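Long-range contacts in peptidoglycan-N-acetylmuramic acid deacetylase PdaC (Bacillus subtilis subsp. subtilis str. 168, PDB 6H8N), which removes the acetyl group from N-acetylmuramic acid residues of peptidoglycan, a change that confers resistance to lysozyme, and also deacetylates short chitin oligomers: residues 20-25 with 52-57; 62-67 with 185-190; 103-108 with 122-127. The protein carries 1 engineered substitution. One frame throughout, in Å; residues are numbered along the deposited sequence.

Contact 1 of 3, residues 20-25 with 52-57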
# COMPACT_ATOMS: atom_id res chain seq x y z
N PRO A 20 -7.99 -2.19 7.86
CA PRO A 20 -7.71 -1.27 8.96
C PRO A 20 -7.75 -1.91 10.33
O PRO A 20 -8.47 -2.88 10.58
CB PRO A 20 -8.85 -0.25 8.87
CG PRO A 20 -9.94 -0.97 8.18
CD PRO A 20 -9.28 -1.89 7.21
N ASN A 21 -6.95 -1.35 11.23
CA ASN A 21 -6.97 -1.71 12.65
C ASN A 21 -6.79 -0.39 13.39
O ASN A 21 -5.66 0.12 13.46
CB ASN A 21 -5.82 -2.66 12.96
CG ASN A 21 -5.87 -3.14 14.36
OD1 ASN A 21 -6.91 -3.56 14.83
ND2 ASN A 21 -4.75 -3.05 15.07
N PRO A 22 -7.85 0.19 13.94
CA PRO A 22 -7.73 1.57 14.45
C PRO A 22 -6.49 1.85 15.30
O PRO A 22 -5.80 2.84 15.05
CB PRO A 22 -9.05 1.77 15.20
CG PRO A 22 -10.02 0.97 14.41
CD PRO A 22 -9.26 -0.26 13.96
N ALA A 23 -6.19 0.99 16.28
CA ALA A 23 -5.12 1.31 17.21
C ALA A 23 -3.80 1.51 16.49
O ALA A 23 -3.00 2.37 16.88
CB ALA A 23 -5.00 0.22 18.26
N THR A 24 -3.53 0.72 15.45
CA THR A 24 -2.27 0.83 14.72
C THR A 24 -2.40 1.69 13.47
O THR A 24 -1.56 2.57 13.24
CB THR A 24 -1.75 -0.57 14.38
OG1 THR A 24 -2.79 -1.32 13.74
CG2 THR A 24 -1.34 -1.31 15.63
N THR A 25 -3.46 1.50 12.68
CA THR A 25 -3.66 2.29 11.48
C THR A 25 -3.77 3.78 11.79
O THR A 25 -3.21 4.61 11.07
CB THR A 25 -4.89 1.80 10.72
OG1 THR A 25 -4.79 0.39 10.51
CG2 THR A 25 -5.03 2.53 9.38
N PRO A 52 -15.38 1.02 9.40
CA PRO A 52 -15.61 1.90 8.24
C PRO A 52 -15.06 3.30 8.44
O PRO A 52 -14.62 3.95 7.47
CB PRO A 52 -17.14 1.91 8.11
CG PRO A 52 -17.64 1.53 9.49
CD PRO A 52 -16.63 0.53 9.98
N GLU A 53 -15.06 3.79 9.69
CA GLU A 53 -14.53 5.12 9.97
C GLU A 53 -13.06 5.25 9.56
O GLU A 53 -12.61 6.34 9.18
CB GLU A 53 -14.65 5.41 11.48
CG GLU A 53 -13.80 4.51 12.43
CD GLU A 53 -14.40 3.11 12.73
OE1 GLU A 53 -15.49 2.72 12.23
OE2 GLU A 53 -13.74 2.39 13.51
N THR A 54 -12.30 4.17 9.68
CA THR A 54 -10.88 4.25 9.37
C THR A 54 -10.65 4.29 7.87
O THR A 54 -9.73 4.97 7.41
CB THR A 54 -10.17 3.08 10.05
OG1 THR A 54 -10.55 3.04 11.44
CG2 THR A 54 -8.68 3.23 9.95
N LEU A 55 -11.49 3.61 7.09
CA LEU A 55 -11.45 3.77 5.63
C LEU A 55 -11.71 5.22 5.25
O LEU A 55 -11.00 5.80 4.44
CB LEU A 55 -12.49 2.87 4.98
CG LEU A 55 -12.69 3.09 3.49
CD1 LEU A 55 -11.43 2.76 2.71
CD2 LEU A 55 -13.86 2.30 2.98
N ILE A 56 -12.76 5.82 5.83
CA ILE A 56 -13.05 7.21 5.52
C ILE A 56 -11.86 8.10 5.87
O ILE A 56 -11.48 8.98 5.09
CB ILE A 56 -14.36 7.68 6.19
CG1 ILE A 56 -15.57 6.90 5.66
CG2 ILE A 56 -14.54 9.19 6.02
CD1 ILE A 56 -15.82 7.07 4.19
N ARG A 57 -11.26 7.89 7.04
CA ARG A 57 -10.15 8.74 7.45
C ARG A 57 -8.97 8.62 6.48
O ARG A 57 -8.37 9.63 6.08
CB ARG A 57 -9.70 8.42 8.88
CG ARG A 57 -8.60 9.36 9.33
CD ARG A 57 -8.12 9.18 10.77
NE ARG A 57 -6.95 10.03 10.85
CZ ARG A 57 -5.89 9.87 11.64
NH1 ARG A 57 -5.86 8.90 12.54
NH2 ARG A 57 -4.86 10.68 11.49
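Two helix starts of the C-terminal, catalytic NodB (family 4 carbohydrate esterase) domain of PdaC face each other here: the loop and first turn of helix 22-35, and the opening turns of helix 52-60. Thr54 carries the meeting from one side, and Pro20, Pro22 and Thr25 receive it. No hydrogen bond crosses, so the contact is one of shape. Thr54 turns its CB toward the other segment, with CG2 anti to the backbone N and OG1 beside that N (chi1 -51°). Its two branches therefore part company. The methyl CG2 reaches CB of Pro20 at 3.6 Å and also meets CG2 of Thr25, 3.8 Å away, while OG1 lies 3.7 Å from CG of Pro22. Threonine suits this place, because one short branched residue touches two prolines and a threonine at once, a methyl and a hydroxyl going to different partners.

Pro20 follows a cis peptide bond, two residues after the zinc ligand Asp18, and its ring faces Thr54. The rigid ring of Pro22, at the first turn of its helix where proline costs no backbone bond, crosses Thr54 at about a right angle. Both rings also touch Tyr51, which precedes helix 52-60. At the exposed border, the carboxylate of Glu53 approaches Pro22 after a bend at chi2.

Thr25 does two jobs. Its methyl faces Thr54, whereas its hydroxyl is turned back to the loop and bonded to Asp160 as well. That hydroxyl ties the loop to its own helix: the N-H of Asn21 points almost straight at OG1 of Thr25, 2.9 Å away with an angle of 166° at the hydrogen.

Contact 2 of 3, residues 62-67 with 185-190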
# COMPACT_ATOMS: atom_id res chain seq x y z
N GLY A 62 -5.90 11.80 2.04
CA GLY A 62 -5.15 11.79 0.82
C GLY A 62 -4.43 10.51 0.50
O GLY A 62 -3.65 10.48 -0.44
N ASN A 63 -4.66 9.45 1.25
CA ASN A 63 -4.01 8.18 1.00
C ASN A 63 -4.80 7.35 -0.01
O ASN A 63 -6.00 7.55 -0.20
CB ASN A 63 -3.83 7.46 2.33
CG ASN A 63 -3.06 8.30 3.30
OD1 ASN A 63 -1.85 8.51 3.12
ND2 ASN A 63 -3.74 8.80 4.34
N GLU A 64 -4.10 6.44 -0.65
CA GLU A 64 -4.70 5.56 -1.64
C GLU A 64 -5.11 4.26 -0.95
O GLU A 64 -4.45 3.82 0.00
CB GLU A 64 -3.72 5.28 -2.79
CG GLU A 64 -4.32 4.45 -3.91
CD GLU A 64 -3.48 4.43 -5.16
OE1 GLU A 64 -2.27 4.66 -5.12
OE2 GLU A 64 -4.06 4.15 -6.25
N VAL A 65 -6.20 3.66 -1.41
CA VAL A 65 -6.72 2.41 -0.87
C VAL A 65 -6.74 1.37 -1.96
O VAL A 65 -7.29 1.59 -3.05
CB VAL A 65 -8.12 2.60 -0.26
CG1 VAL A 65 -8.71 1.26 0.17
CG2 VAL A 65 -8.03 3.55 0.90
N GLY A 66 -6.16 0.20 -1.66
CA GLY A 66 -6.18 -0.94 -2.54
C GLY A 66 -6.89 -2.12 -1.89
O GLY A 66 -7.16 -2.12 -0.70
N ASN A 67 -7.19 -3.11 -2.71
CA ASN A 67 -7.96 -4.28 -2.31
C ASN A 67 -7.03 -5.43 -1.92
O ASN A 67 -6.17 -5.81 -2.71
CB ASN A 67 -8.83 -4.65 -3.52
CG ASN A 67 -9.80 -5.79 -3.27
OD1 ASN A 67 -9.47 -6.82 -2.68
ND2 ASN A 67 -11.00 -5.63 -3.80
N THR A 185 1.82 7.84 -3.07
CA THR A 185 0.98 6.66 -3.22
C THR A 185 1.52 5.79 -4.35
O THR A 185 2.37 6.20 -5.15
CB THR A 185 -0.46 7.04 -3.54
OG1 THR A 185 -0.48 7.63 -4.84
CG2 THR A 185 -1.03 7.99 -2.51
N VAL A 186 1.02 4.56 -4.43
CA VAL A 186 1.42 3.66 -5.51
C VAL A 186 1.12 4.27 -6.87
O VAL A 186 1.95 4.22 -7.79
CB VAL A 186 0.78 2.27 -5.31
CG1 VAL A 186 0.89 1.40 -6.56
CG2 VAL A 186 1.41 1.58 -4.12
N SER A 187 -0.08 4.83 -7.04
CA SER A 187 -0.42 5.43 -8.33
C SER A 187 0.44 6.66 -8.62
O SER A 187 0.80 6.90 -9.78
CB SER A 187 -1.91 5.75 -8.37
OG SER A 187 -2.63 4.53 -8.37
N GLN A 188 0.79 7.45 -7.60
CA GLN A 188 1.66 8.59 -7.82
C GLN A 188 3.05 8.14 -8.24
O GLN A 188 3.69 8.79 -9.07
CB GLN A 188 1.73 9.45 -6.57
CG GLN A 188 0.48 10.28 -6.34
CD GLN A 188 0.39 10.88 -4.95
OE1 GLN A 188 1.13 10.53 -4.03
NE2 GLN A 188 -0.56 11.79 -4.78
N LEU A 189 3.54 7.04 -7.66
CA LEU A 189 4.84 6.52 -8.06
C LEU A 189 4.81 6.07 -9.52
O LEU A 189 5.75 6.34 -10.28
CB LEU A 189 5.22 5.37 -7.14
CG LEU A 189 6.50 4.63 -7.53
CD1 LEU A 189 7.69 5.55 -7.54
CD2 LEU A 189 6.69 3.42 -6.61
N GLU A 190 3.75 5.37 -9.94
CA GLU A 190 3.60 4.99 -11.34
C GLU A 190 3.69 6.21 -12.24
O GLU A 190 4.33 6.17 -13.30
CB GLU A 190 2.26 4.28 -11.57
CG GLU A 190 2.13 2.88 -10.98
CD GLU A 190 0.77 2.25 -11.27
OE1 GLU A 190 0.54 1.08 -10.89
OE2 GLU A 190 -0.08 2.94 -11.89
O HOH W 1 -2.60 12.11 -2.31
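Strand 64-67 meets the N-terminal turn of helix 186-197, with the closest backbone approach at Glu64 and Thr185, whose CA atoms are 6.0 Å apart. Thr185 and Gln188 form a capping box at the start of this helix, and a glutamate from the parallel sheet of the NodB fold binds its first turn. Glu64 lies at the start of the strand and projects toward the helix, CG anti to the backbone N (chi1 -176°) and the chain extended beyond it, so that the carboxylate arrives end-on at the first turn. Each oxygen takes a bond on its syn lone pair, the side facing the other oxygen. OE1 accepts from the backbone N of Ser187 at 2.9 Å, nearly straight at 167°. A glutamate suits this spot: its length spans the gap, and its negative charge is probably stabilised by the positive end of the helix dipole.

Thr185 packs against the stem of Glu64, its CB and CG2 both 3.8 Å from CB of Glu64. Its own hydroxyl takes the position between backbone N and carbonyl carbon (chi1 67°), turned to the helix as N-cap. There OG1 accepts from N of Gln188 at 3.0 Å, and OE1 of Gln188 accepts in return from N of Thr185, which completes the box. N of Val186 is taken by Thr40 of the adjacent strand.

Gly62, with positive phi, is the C-prime residue of the Schellman motif that ends helix 52-60, a backbone shape that favours glycine. Its O receives a bond from a water that in turn accepts a weak bond from NE2 of Gln188. Ser187 finishes the grip with its side chain: OG, lying beside its own backbone N, donates to OE2 of Glu64 at 2.6 Å.

Contact 3 of 3, residues 103-108 with 122-127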
# COMPACT_ATOMS: atom_id res chain seq x y z
N THR A 103 -8.53 0.67 -7.72
CA THR A 103 -7.99 0.14 -8.97
C THR A 103 -6.83 -0.81 -8.74
O THR A 103 -6.49 -1.56 -9.66
CB THR A 103 -7.51 1.28 -9.87
OG1 THR A 103 -6.50 2.00 -9.21
CG2 THR A 103 -8.66 2.23 -10.21
N LEU A 104 -6.26 -0.84 -7.54
CA LEU A 104 -5.11 -1.67 -7.22
C LEU A 104 -5.55 -2.86 -6.40
O LEU A 104 -6.34 -2.72 -5.45
CB LEU A 104 -4.08 -0.88 -6.40
CG LEU A 104 -3.57 0.43 -6.99
CD1 LEU A 104 -2.67 1.13 -5.99
CD2 LEU A 104 -2.83 0.16 -8.28
N VAL A 105 -5.02 -4.03 -6.72
CA VAL A 105 -5.25 -5.24 -5.94
C VAL A 105 -3.90 -5.80 -5.51
O VAL A 105 -2.93 -5.78 -6.28
CB VAL A 105 -6.09 -6.28 -6.71
CG1 VAL A 105 -5.36 -6.78 -7.95
CG2 VAL A 105 -6.50 -7.45 -5.80
N ARG A 106 -3.85 -6.30 -4.28
CA ARG A 106 -2.65 -6.95 -3.75
C ARG A 106 -3.06 -8.32 -3.26
O ARG A 106 -3.63 -8.45 -2.16
CB ARG A 106 -2.03 -6.11 -2.65
CG ARG A 106 -0.79 -6.73 -2.04
CD ARG A 106 -0.11 -5.78 -1.10
NE ARG A 106 0.72 -4.80 -1.78
CZ ARG A 106 1.43 -3.87 -1.16
NH1 ARG A 106 1.37 -3.75 0.16
NH2 ARG A 106 2.21 -3.06 -1.86
N PRO A 107 -2.83 -9.38 -4.03
CA PRO A 107 -3.26 -10.72 -3.61
C PRO A 107 -2.52 -11.14 -2.36
O PRO A 107 -1.30 -10.95 -2.27
CB PRO A 107 -2.85 -11.59 -4.80
CG PRO A 107 -2.91 -10.66 -5.98
CD PRO A 107 -2.35 -9.36 -5.42
N PRO A 108 -3.22 -11.71 -1.37
CA PRO A 108 -2.55 -12.21 -0.16
C PRO A 108 -1.36 -13.09 -0.49
O PRO A 108 -1.42 -13.95 -1.38
CB PRO A 108 -3.66 -12.99 0.54
CG PRO A 108 -4.90 -12.22 0.17
CD PRO A 108 -4.68 -11.86 -1.27
N MET A 122 -7.87 -5.63 -12.53
CA MET A 122 -7.32 -4.63 -11.64
C MET A 122 -5.81 -4.62 -11.84
O MET A 122 -5.24 -5.55 -12.39
CB MET A 122 -7.67 -4.93 -10.17
CG MET A 122 -9.17 -4.86 -9.91
SD MET A 122 -9.62 -5.16 -8.20
CE MET A 122 -9.11 -3.65 -7.41
N ASP A 123 -5.18 -3.57 -11.35
CA ASP A 123 -3.72 -3.40 -11.41
C ASP A 123 -3.11 -4.10 -10.20
O ASP A 123 -3.38 -3.71 -9.06
CB ASP A 123 -3.47 -1.89 -11.35
CG ASP A 123 -2.00 -1.50 -11.34
OD1 ASP A 123 -1.13 -2.38 -11.22
OD2 ASP A 123 -1.73 -0.28 -11.46
N VAL A 124 -2.29 -5.13 -10.43
CA VAL A 124 -1.67 -5.89 -9.35
C VAL A 124 -0.48 -5.12 -8.82
O VAL A 124 0.44 -4.79 -9.57
CB VAL A 124 -1.23 -7.27 -9.85
CG1 VAL A 124 -0.47 -8.02 -8.77
CG2 VAL A 124 -2.46 -8.08 -10.32
N ALA A 125 -0.50 -4.81 -7.52
CA ALA A 125 0.50 -3.96 -6.89
C ALA A 125 1.17 -4.73 -5.77
O ALA A 125 0.59 -4.93 -4.70
CB ALA A 125 -0.16 -2.70 -6.34
N LEU A 126 2.40 -5.18 -6.01
CA LEU A 126 3.19 -5.89 -5.02
C LEU A 126 4.22 -4.95 -4.41
O LEU A 126 3.87 -3.82 -4.07
CB LEU A 126 3.74 -7.19 -5.61
CG LEU A 126 2.65 -8.13 -6.13
CD1 LEU A 126 3.27 -9.43 -6.58
CD2 LEU A 126 1.54 -8.40 -5.11
N TRP A 127 5.46 -5.39 -4.20
CA TRP A 127 6.39 -4.59 -3.41
C TRP A 127 7.82 -5.01 -3.73
O TRP A 127 8.07 -6.07 -4.32
CB TRP A 127 6.12 -4.76 -1.91
CG TRP A 127 6.20 -6.18 -1.50
CD1 TRP A 127 7.33 -6.85 -1.14
CD2 TRP A 127 5.13 -7.12 -1.45
NE1 TRP A 127 7.02 -8.16 -0.88
CE2 TRP A 127 5.68 -8.36 -1.06
CE3 TRP A 127 3.75 -7.05 -1.69
CZ2 TRP A 127 4.90 -9.51 -0.92
CZ3 TRP A 127 2.99 -8.18 -1.54
CH2 TRP A 127 3.57 -9.41 -1.15
O HOH W 2 -4.49 1.57 -11.12
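Three backbone hydrogen bonds join strands 104-105 and 123-124 side by side and parallel. N of Asp123 donates to O of Thr103 at 2.9 Å, nearly along the C=O axis; N of Val105 then donates to O of Asp123, and N of Ala125 to O of Val105. Leu104 lies beside Asp123, CD2 3.4 Å from OD2, while on the other face CG1 of Val105 packs on CB of Met122 at 3.7 Å and on Val124. OD2 also takes a weak bond from a water bonded to OG1 of Thr103 and lies near OE1 of Glu190, so the two acids may share a proton. Met122 bends at chi3, which puts CE 3.5 Å from O of Leu104.

Beyond this ladder Arg106 takes over. Extended as far as CD and bent at chi3 (-80°), it lays NE in the carbonyl plane of Ala125, bonding O at 2.9 Å and 173°. NH2 makes a weaker bond to O of Leu126. CE3 of Trp127 sits 3.8 Å above one guanidinium face, off centre, with the planes 80° apart, so the indole presents its edge. Small Ala125 suits its buried place beside Phe42.

Further out, NH1 of Arg106 is hydrogen-bonded to OG1 of Thr15 and OG of Ser17, the engineered residue at the position of the presumed proton acceptor, and O of Arg106 accepts from ND1 of the zinc ligand His68. Arg106 thus links the carbonyls just past the second strand to the metal site. Helix 114-120 connects the two strands in a beta-alpha-beta unit of the NodB fold, whose Arg106 reaches the active site.

In the fold
From the N terminus, the chain passes the metal ligand Asp18 and enters helix 22-35; contact 1 closes the first loop when helix 52-60 returns to that helix's start. Strand 64-67 follows directly and opens contact 2, whose partner comes 118 residues later at helix 186-197. Contact 3, joining 103-108 to 122-127, is nested inside that long loop, whereas contact 1 precedes both in series. Contacts 1 and 2 touch where Leu55 packs on Val65. Contacts 2 and 3 meet more extensively: Asn67 O probably accepts from Arg106 N, Glu64 packs on Leu104, and the carboxylates of Glu190 and Asp123 come close. Strand 64-67 thus ties the early helices, the C-terminal helix and the beta-alpha-beta unit together.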